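Local coordinates for protein PTHB1 (Homo sapiens, PDB 4YD8) that forms part of the BBSome, which is required for ciliogenesis and thought to act as a coat complex sorting specific membrane proteins to the primary cilium, at residues A[84-90]-A[141-145]; A[267-272]-A[284-288]; A[343-349]-A[360-364]. All blocks are in the same frame, centred on the assembly; numbering follows the deposited sequence. Where two conformers were deposited one is given.

Contact 1. Residues A[84-90]-A[141-145]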
# COMPACT_ATOMS: atom_id res chain seq x y z
N GLN A 84 -3.71 6.62 -6.39
CA GLN A 84 -3.02 5.44 -5.85
C GLN A 84 -1.88 5.02 -6.77
O GLN A 84 -1.96 5.24 -7.98
CB GLN A 84 -4.02 4.29 -5.66
CG GLN A 84 -3.51 3.16 -4.77
CD GLN A 84 -4.58 2.13 -4.47
OE1 GLN A 84 -5.78 2.41 -4.54
NE2 GLN A 84 -4.15 0.91 -4.13
N VAL A 85 -0.83 4.44 -6.19
CA VAL A 85 0.24 3.83 -6.98
C VAL A 85 0.49 2.41 -6.48
O VAL A 85 0.42 2.15 -5.27
CB VAL A 85 1.56 4.65 -6.92
CG1 VAL A 85 1.45 5.93 -7.75
CG2 VAL A 85 1.91 4.98 -5.49
N GLU A 86 0.74 1.49 -7.40
CA GLU A 86 1.07 0.10 -7.07
C GLU A 86 2.06 -0.42 -8.11
O GLU A 86 2.14 0.11 -9.21
CB GLU A 86 -0.16 -0.81 -7.05
CG GLU A 86 -1.27 -0.48 -6.02
CD GLU A 86 -0.83 -0.54 -4.56
OE1 GLU A 86 0.23 -1.14 -4.22
OE2 GLU A 86 -1.60 0.00 -3.72
N VAL A 87 2.78 -1.47 -7.75
CA VAL A 87 3.80 -2.03 -8.63
C VAL A 87 3.58 -3.52 -8.67
O VAL A 87 3.44 -4.15 -7.63
CB VAL A 87 5.22 -1.70 -8.11
CG1 VAL A 87 6.28 -2.49 -8.91
CG2 VAL A 87 5.47 -0.18 -8.17
N GLY A 88 3.54 -4.09 -9.87
CA GLY A 88 3.22 -5.48 -10.02
C GLY A 88 3.42 -5.97 -11.44
O GLY A 88 3.88 -5.23 -12.32
N LYS A 89 3.05 -7.22 -11.68
CA LYS A 89 3.26 -7.82 -13.00
C LYS A 89 2.09 -7.51 -13.93
O LYS A 89 1.32 -8.41 -14.28
CB LYS A 89 3.46 -9.34 -12.87
CG LYS A 89 4.68 -9.73 -12.00
CD LYS A 89 4.69 -11.22 -11.70
CE LYS A 89 5.85 -11.57 -10.76
NZ LYS A 89 5.99 -13.04 -10.65
N PHE A 90 1.99 -6.25 -14.34
CA PHE A 90 0.80 -5.74 -15.00
C PHE A 90 0.86 -5.85 -16.53
O PHE A 90 -0.08 -5.43 -17.21
CB PHE A 90 0.59 -4.28 -14.61
CG PHE A 90 0.44 -4.05 -13.13
CD1 PHE A 90 -0.32 -4.92 -12.35
CD2 PHE A 90 1.06 -2.97 -12.53
CE1 PHE A 90 -0.47 -4.70 -10.98
CE2 PHE A 90 0.92 -2.73 -11.15
CZ PHE A 90 0.16 -3.60 -10.38
N ASN A 141 -10.32 3.43 -5.31
CA ASN A 141 -9.06 2.76 -4.94
C ASN A 141 -8.92 1.47 -5.74
O ASN A 141 -9.79 1.14 -6.54
CB ASN A 141 -9.00 2.50 -3.42
CG ASN A 141 -10.22 1.75 -2.87
OD1 ASN A 141 -10.95 1.10 -3.62
ND2 ASN A 141 -10.43 1.83 -1.55
N MSE A 142 -7.82 0.74 -5.57
CA MSE A 142 -7.62 -0.46 -6.36
C MSE A 142 -6.85 -1.49 -5.57
O MSE A 142 -6.25 -1.18 -4.53
CB MSE A 142 -6.85 -0.14 -7.65
CG MSE A 142 -5.47 0.45 -7.42
SE MSE A 142 -4.55 0.58 -9.18
CE MSE A 142 -3.08 1.71 -8.67
N THR A 143 -6.86 -2.72 -6.07
CA THR A 143 -5.99 -3.77 -5.54
C THR A 143 -5.56 -4.63 -6.74
O THR A 143 -6.00 -4.39 -7.87
CB THR A 143 -6.72 -4.62 -4.45
OG1 THR A 143 -5.79 -5.50 -3.81
CG2 THR A 143 -7.89 -5.43 -5.05
N TYR A 144 -4.69 -5.60 -6.52
CA TYR A 144 -4.18 -6.38 -7.63
C TYR A 144 -3.72 -7.74 -7.13
O TYR A 144 -3.52 -7.94 -5.94
CB TYR A 144 -3.00 -5.67 -8.32
CG TYR A 144 -1.78 -5.52 -7.43
CD1 TYR A 144 -1.66 -4.43 -6.55
CD2 TYR A 144 -0.76 -6.47 -7.43
CE1 TYR A 144 -0.56 -4.29 -5.72
CE2 TYR A 144 0.36 -6.34 -6.61
CZ TYR A 144 0.45 -5.24 -5.75
OH TYR A 144 1.54 -5.09 -4.92
N GLY A 145 -3.53 -8.66 -8.06
CA GLY A 145 -3.05 -9.97 -7.68
C GLY A 145 -3.38 -10.99 -8.74
O GLY A 145 -3.91 -10.64 -9.81
O HOH W 1 2.49 -2.45 -5.06
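Two neighbouring blades of the seven-bladed beta-propeller meet here through their innermost strands. Strands 84-88 and 141-145 run almost parallel, 8° apart, but their axes come no closer than 7.8 Å, too far for backbone pairing, so side chains fill the gap. Q84 spans it with its amide: OE1 accepts from M142 N at 2.8 Å, and NE2 donates to M142 O at 3.0 Å. The same NE2 also reaches OE2 of E86 at 2.7 Å, which fixes the carboxylate. M142, a selenomethionine in this crystal, lies along the seam with CE 3.9 Å from E86 CG, and it touches L102 and I158, one from the sheet of each blade. Such side-by-side packing of the inner strands of successive blades is what builds the propeller's ring around its central axis, each blade opening with the strand nearest that axis. Further along, water 1 links the strands, with hydrogen bonds to E86 OE1 (2.7 Å), V87 N (2.9 Å) and Y144 OH (2.8 Å). The edge of the F90 ring points at the face of Y144, a T-shaped pair with centroids 5.5 Å apart and planes at 88°. A CB on G88 would collide with F90 CZ. G145, critical for protein stability by experiment, follows Y144 in a backbone conformation (phi 159°, psi -175°) that calls for glycine.

Contact 2. Residues A[267-272]-A[284-288]; sequences LGERNF and MKKLD
This is an antiparallel hairpin contact on the outer side of one propeller blade, where strand 271-275 pairs with the edge strand 281-286 and the preceding turn is gripped as well. The chain leaves strand 263-268 at G268, turns through E269 (phi -68°, psi -25°) and R270 (-124°, -22°), and re-enters extended conformation at N271; G268 N donates to N271 O at 2.8 Å. Across the hairpin, F272 and K285 form a hydrogen-bonded pair, CA atoms 5.2 Å apart, with F272 N to K285 O and K285 N to F272 O both 2.9 Å. N271 and K286 are the next, non-hydrogen-bonded pair, their CA atoms 4.4 Å apart. One step on, L287 N donates to R270 O at 2.9 Å, carrying the register past the strand end. N271 (chi1 m) and K286 (t) share a face; N271 OD1 lies 3.2 Å from K286 CA, while its ND2 bonds E247. F272 (chi1 154°, t) and K285 (t) take the other face. On that side L287 (m, t) brings CD1 to 4.1 Å from F272 CB and also to 4.1 Å from CD1 of L267 (t, p). These apolar groups face the next blade: L267 rests on P291 and F294, F272 on F294 and T307, and L287 on I309, in strands 291-298 and 306-311.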
# COMPACT_ATOMS: atom_id res chain seq x y z
N LEU A 267 -7.50 -2.23 10.04
CA LEU A 267 -7.30 -1.07 10.90
C LEU A 267 -8.61 -0.31 11.05
O LEU A 267 -9.04 0.36 10.11
CB LEU A 267 -6.24 -0.14 10.32
CG LEU A 267 -5.91 1.06 11.23
CD1 LEU A 267 -5.26 0.57 12.54
CD2 LEU A 267 -4.99 2.06 10.51
N GLY A 268 -9.22 -0.41 12.22
CA GLY A 268 -10.45 0.33 12.48
C GLY A 268 -10.14 1.66 13.15
O GLY A 268 -9.00 1.93 13.50
N GLU A 269 -11.16 2.49 13.32
CA GLU A 269 -10.99 3.77 14.00
C GLU A 269 -10.68 3.57 15.48
O GLU A 269 -10.08 4.43 16.11
CB GLU A 269 -12.24 4.64 13.84
CG GLU A 269 -12.49 5.12 12.41
CD GLU A 269 -13.69 6.05 12.31
OE1 GLU A 269 -14.56 6.01 13.20
OE2 GLU A 269 -13.77 6.82 11.33
N ARG A 270 -11.12 2.44 16.03
CA ARG A 270 -10.99 2.21 17.48
C ARG A 270 -10.22 0.93 17.84
O ARG A 270 -9.72 0.78 18.96
CB ARG A 270 -12.37 2.14 18.14
CG ARG A 270 -13.24 3.38 17.97
CD ARG A 270 -14.49 3.28 18.85
NE ARG A 270 -15.64 2.69 18.16
CZ ARG A 270 -16.36 3.31 17.22
NH1 ARG A 270 -16.04 4.54 16.84
NH2 ARG A 270 -17.40 2.70 16.66
N ASN A 271 -10.18 0.00 16.89
CA ASN A 271 -9.59 -1.30 17.14
C ASN A 271 -8.77 -1.77 15.96
O ASN A 271 -8.94 -1.31 14.83
CB ASN A 271 -10.68 -2.35 17.44
CG ASN A 271 -11.42 -2.08 18.73
OD1 ASN A 271 -11.05 -2.59 19.79
ND2 ASN A 271 -12.49 -1.29 18.66
N PHE A 272 -7.87 -2.69 16.25
CA PHE A 272 -7.06 -3.32 15.24
C PHE A 272 -7.43 -4.81 15.28
O PHE A 272 -7.49 -5.42 16.36
CB PHE A 272 -5.59 -2.99 15.57
CG PHE A 272 -4.57 -3.97 15.09
CD1 PHE A 272 -4.39 -4.20 13.74
CD2 PHE A 272 -3.70 -4.55 15.99
CE1 PHE A 272 -3.40 -5.07 13.31
CE2 PHE A 272 -2.70 -5.40 15.57
CZ PHE A 272 -2.55 -5.67 14.22
N MSE A 284 -7.84 -9.36 18.39
CA MSE A 284 -8.14 -7.95 18.21
C MSE A 284 -7.62 -7.18 19.41
O MSE A 284 -7.41 -7.74 20.49
CB MSE A 284 -9.64 -7.73 18.02
CG MSE A 284 -10.43 -7.90 19.29
SE MSE A 284 -12.36 -7.60 19.01
CE MSE A 284 -12.27 -5.69 18.77
N LYS A 285 -7.38 -5.89 19.20
CA LYS A 285 -6.78 -5.03 20.19
C LYS A 285 -7.42 -3.65 20.14
O LYS A 285 -7.44 -3.02 19.08
CB LYS A 285 -5.28 -4.93 19.91
CG LYS A 285 -4.59 -3.71 20.49
CD LYS A 285 -4.44 -3.83 21.98
CE LYS A 285 -3.31 -2.93 22.47
NZ LYS A 285 -3.14 -3.09 23.94
N LYS A 286 -7.92 -3.17 21.28
CA LYS A 286 -8.40 -1.80 21.38
C LYS A 286 -7.22 -0.85 21.34
O LYS A 286 -6.25 -1.01 22.07
CB LYS A 286 -9.21 -1.59 22.66
CG LYS A 286 -9.56 -0.14 22.93
CD LYS A 286 -10.53 -0.00 24.10
CE LYS A 286 -10.98 1.45 24.28
NZ LYS A 286 -11.52 2.01 23.01
N LEU A 287 -7.30 0.16 20.48
CA LEU A 287 -6.22 1.13 20.38
C LEU A 287 -6.44 2.28 21.36
O LEU A 287 -7.55 2.75 21.52
CB LEU A 287 -6.12 1.63 18.94
CG LEU A 287 -5.70 0.52 17.96
CD1 LEU A 287 -5.82 1.03 16.54
CD2 LEU A 287 -4.29 0.05 18.23
N ASP A 288 -5.37 2.72 22.02
CA ASP A 288 -5.47 3.77 23.02
C ASP A 288 -5.32 5.17 22.42
O ASP A 288 -5.37 6.17 23.14
CB ASP A 288 -4.42 3.56 24.11
CG ASP A 288 -4.73 2.36 24.98
OD1 ASP A 288 -5.93 2.08 25.21
OD2 ASP A 288 -3.78 1.69 25.44

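Contact 3. Residues A[343-349]-A[360-364]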
# COMPACT_ATOMS: atom_id res chain seq x y z
N HIS A 343 19.21 1.58 0.68
CA HIS A 343 20.59 1.79 1.13
C HIS A 343 21.24 0.44 1.46
O HIS A 343 22.08 0.33 2.35
CB HIS A 343 20.62 2.75 2.33
CG HIS A 343 22.00 3.14 2.78
ND1 HIS A 343 23.00 3.50 1.90
CD2 HIS A 343 22.53 3.25 4.02
CE1 HIS A 343 24.09 3.80 2.58
NE2 HIS A 343 23.84 3.65 3.86
N ASP A 344 20.82 -0.59 0.72
CA ASP A 344 21.32 -1.96 0.85
C ASP A 344 21.09 -2.56 2.23
O ASP A 344 21.81 -3.46 2.65
CB ASP A 344 22.82 -2.00 0.53
CG ASP A 344 23.12 -1.42 -0.84
OD1 ASP A 344 22.43 -1.79 -1.81
OD2 ASP A 344 24.05 -0.59 -0.93
N LEU A 345 20.06 -2.06 2.90
CA LEU A 345 19.67 -2.50 4.24
C LEU A 345 18.22 -2.93 4.24
O LEU A 345 17.40 -2.28 3.60
CB LEU A 345 19.88 -1.37 5.25
CG LEU A 345 21.34 -0.96 5.43
CD1 LEU A 345 21.43 0.39 6.10
CD2 LEU A 345 22.06 -2.01 6.24
N LYS A 346 17.90 -4.00 4.95
CA LYS A 346 16.50 -4.41 5.06
C LYS A 346 15.83 -3.71 6.25
O LYS A 346 16.51 -3.16 7.12
CB LYS A 346 16.36 -5.93 5.19
CG LYS A 346 16.95 -6.73 4.03
CD LYS A 346 16.36 -8.13 4.00
CE LYS A 346 16.86 -8.94 2.82
NZ LYS A 346 18.31 -9.27 2.93
N GLY A 347 14.50 -3.73 6.27
CA GLY A 347 13.75 -3.18 7.39
C GLY A 347 13.83 -1.67 7.57
O GLY A 347 13.70 -1.18 8.68
N VAL A 348 14.04 -0.95 6.47
CA VAL A 348 14.00 0.51 6.52
C VAL A 348 12.55 1.00 6.52
O VAL A 348 11.75 0.56 5.71
CB VAL A 348 14.77 1.15 5.35
CG1 VAL A 348 14.47 2.65 5.26
CG2 VAL A 348 16.28 0.89 5.49
N ILE A 349 12.23 1.90 7.44
CA ILE A 349 10.88 2.47 7.54
C ILE A 349 10.78 3.71 6.68
O ILE A 349 11.64 4.59 6.76
CB ILE A 349 10.52 2.86 9.00
CG1 ILE A 349 10.50 1.63 9.91
CG2 ILE A 349 9.15 3.57 9.07
CD1 ILE A 349 10.21 2.01 11.35
N CYS A 360 12.97 8.53 5.66
CA CYS A 360 13.46 7.16 5.87
C CYS A 360 14.12 7.07 7.23
O CYS A 360 14.89 7.96 7.60
CB CYS A 360 14.48 6.76 4.80
SG CYS A 360 13.86 6.78 3.11
N SER A 361 13.84 5.99 7.95
CA SER A 361 14.46 5.78 9.25
C SER A 361 14.75 4.30 9.49
O SER A 361 14.24 3.43 8.77
CB SER A 361 13.58 6.33 10.37
OG SER A 361 12.30 5.72 10.33
N TYR A 362 15.60 4.04 10.48
CA TYR A 362 15.92 2.68 10.87
C TYR A 362 15.11 2.29 12.10
O TYR A 362 14.71 3.14 12.91
CB TYR A 362 17.41 2.53 11.18
CG TYR A 362 18.37 2.89 10.07
CD1 TYR A 362 18.41 2.17 8.88
CD2 TYR A 362 19.30 3.91 10.25
CE1 TYR A 362 19.32 2.50 7.88
CE2 TYR A 362 20.23 4.23 9.27
CZ TYR A 362 20.23 3.52 8.09
OH TYR A 362 21.16 3.85 7.12
N LEU A 363 14.86 1.00 12.25
CA LEU A 363 14.17 0.52 13.44
C LEU A 363 15.00 0.78 14.70
O LEU A 363 16.17 1.18 14.62
CB LEU A 363 13.86 -0.96 13.27
CG LEU A 363 12.79 -1.13 12.18
CD1 LEU A 363 12.90 -2.46 11.50
CD2 LEU A 363 11.41 -0.97 12.79
N GLY A 364 14.38 0.60 15.86
CA GLY A 364 15.07 0.76 17.13
C GLY A 364 16.31 -0.11 17.18
O GLY A 364 16.38 -1.15 16.51
O HOH W 2 10.55 7.08 8.58
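A G1 beta bulge sets up this contact: G347 and V348 both sit opposite G340 on the adjoining strand, and G347 adopts phi 68°, psi 29°, a positive phi that favours glycine. A CB here would also press on L363, at 3.4 Å from its CD1; as it is, that CD1 lies 3.2 Å from G347 O. H343 and D344, earlier in the same turn, likewise have positive phi, so the chain curls tightly between strands 334-342 and 348-353. Just beyond the bulge, I349 and S361 make an antiparallel hydrogen-bonded pair, I349 N to S361 O and S361 N to I349 O both at 2.9 Å, and C360 CA adds a CH...O contact of 3.3 Å to I349 O. Water 2 ties I349 O, at a long 3.3 Å, to S361 OG at 2.8 Å. I349 and S361 point to one face, where I349 CD1 meets L363 CD2 at 3.5 Å. V348 points sideways, with CG1 4.1 Å from C360 CB. The CA-to-CB bond of Y362 points away, yet its ring swings back along the turn: CE1 is 3.5 Å from L345 CD1 and 4.2 Å from V348 CG2, and OH lies 3.4 Å from H343 CD2 at the edge of the imidazole. W13 of strand 8-17 stacks on Y362, and C360 and Y362 bond that strand's backbone. Strands from both chain ends thus complete a single blade, the 'Velcro' closure of beta-propellers.

How the contacts relate
The three contacts sit in different parts of the propeller, their centres 24 to 26 Å apart, with no strand in common and no touching atoms. Contact 1 is the buried one, 9 Å from the centre of the chain, and joins two blades without backbone pairing; its work is done by an amide, a water and aromatic rings. Contacts 2 and 3, at 19 and 17 Å, are partly buried and each holds a hairpin within one blade by backbone hydrogen bonds. They differ in what lies beyond: contact 2 includes an outer edge strand and turns apolar groups to the next blade, whereas contact 3 pairs the two middle strands of its blade, between 334-342 and the N-terminal strand 8-17.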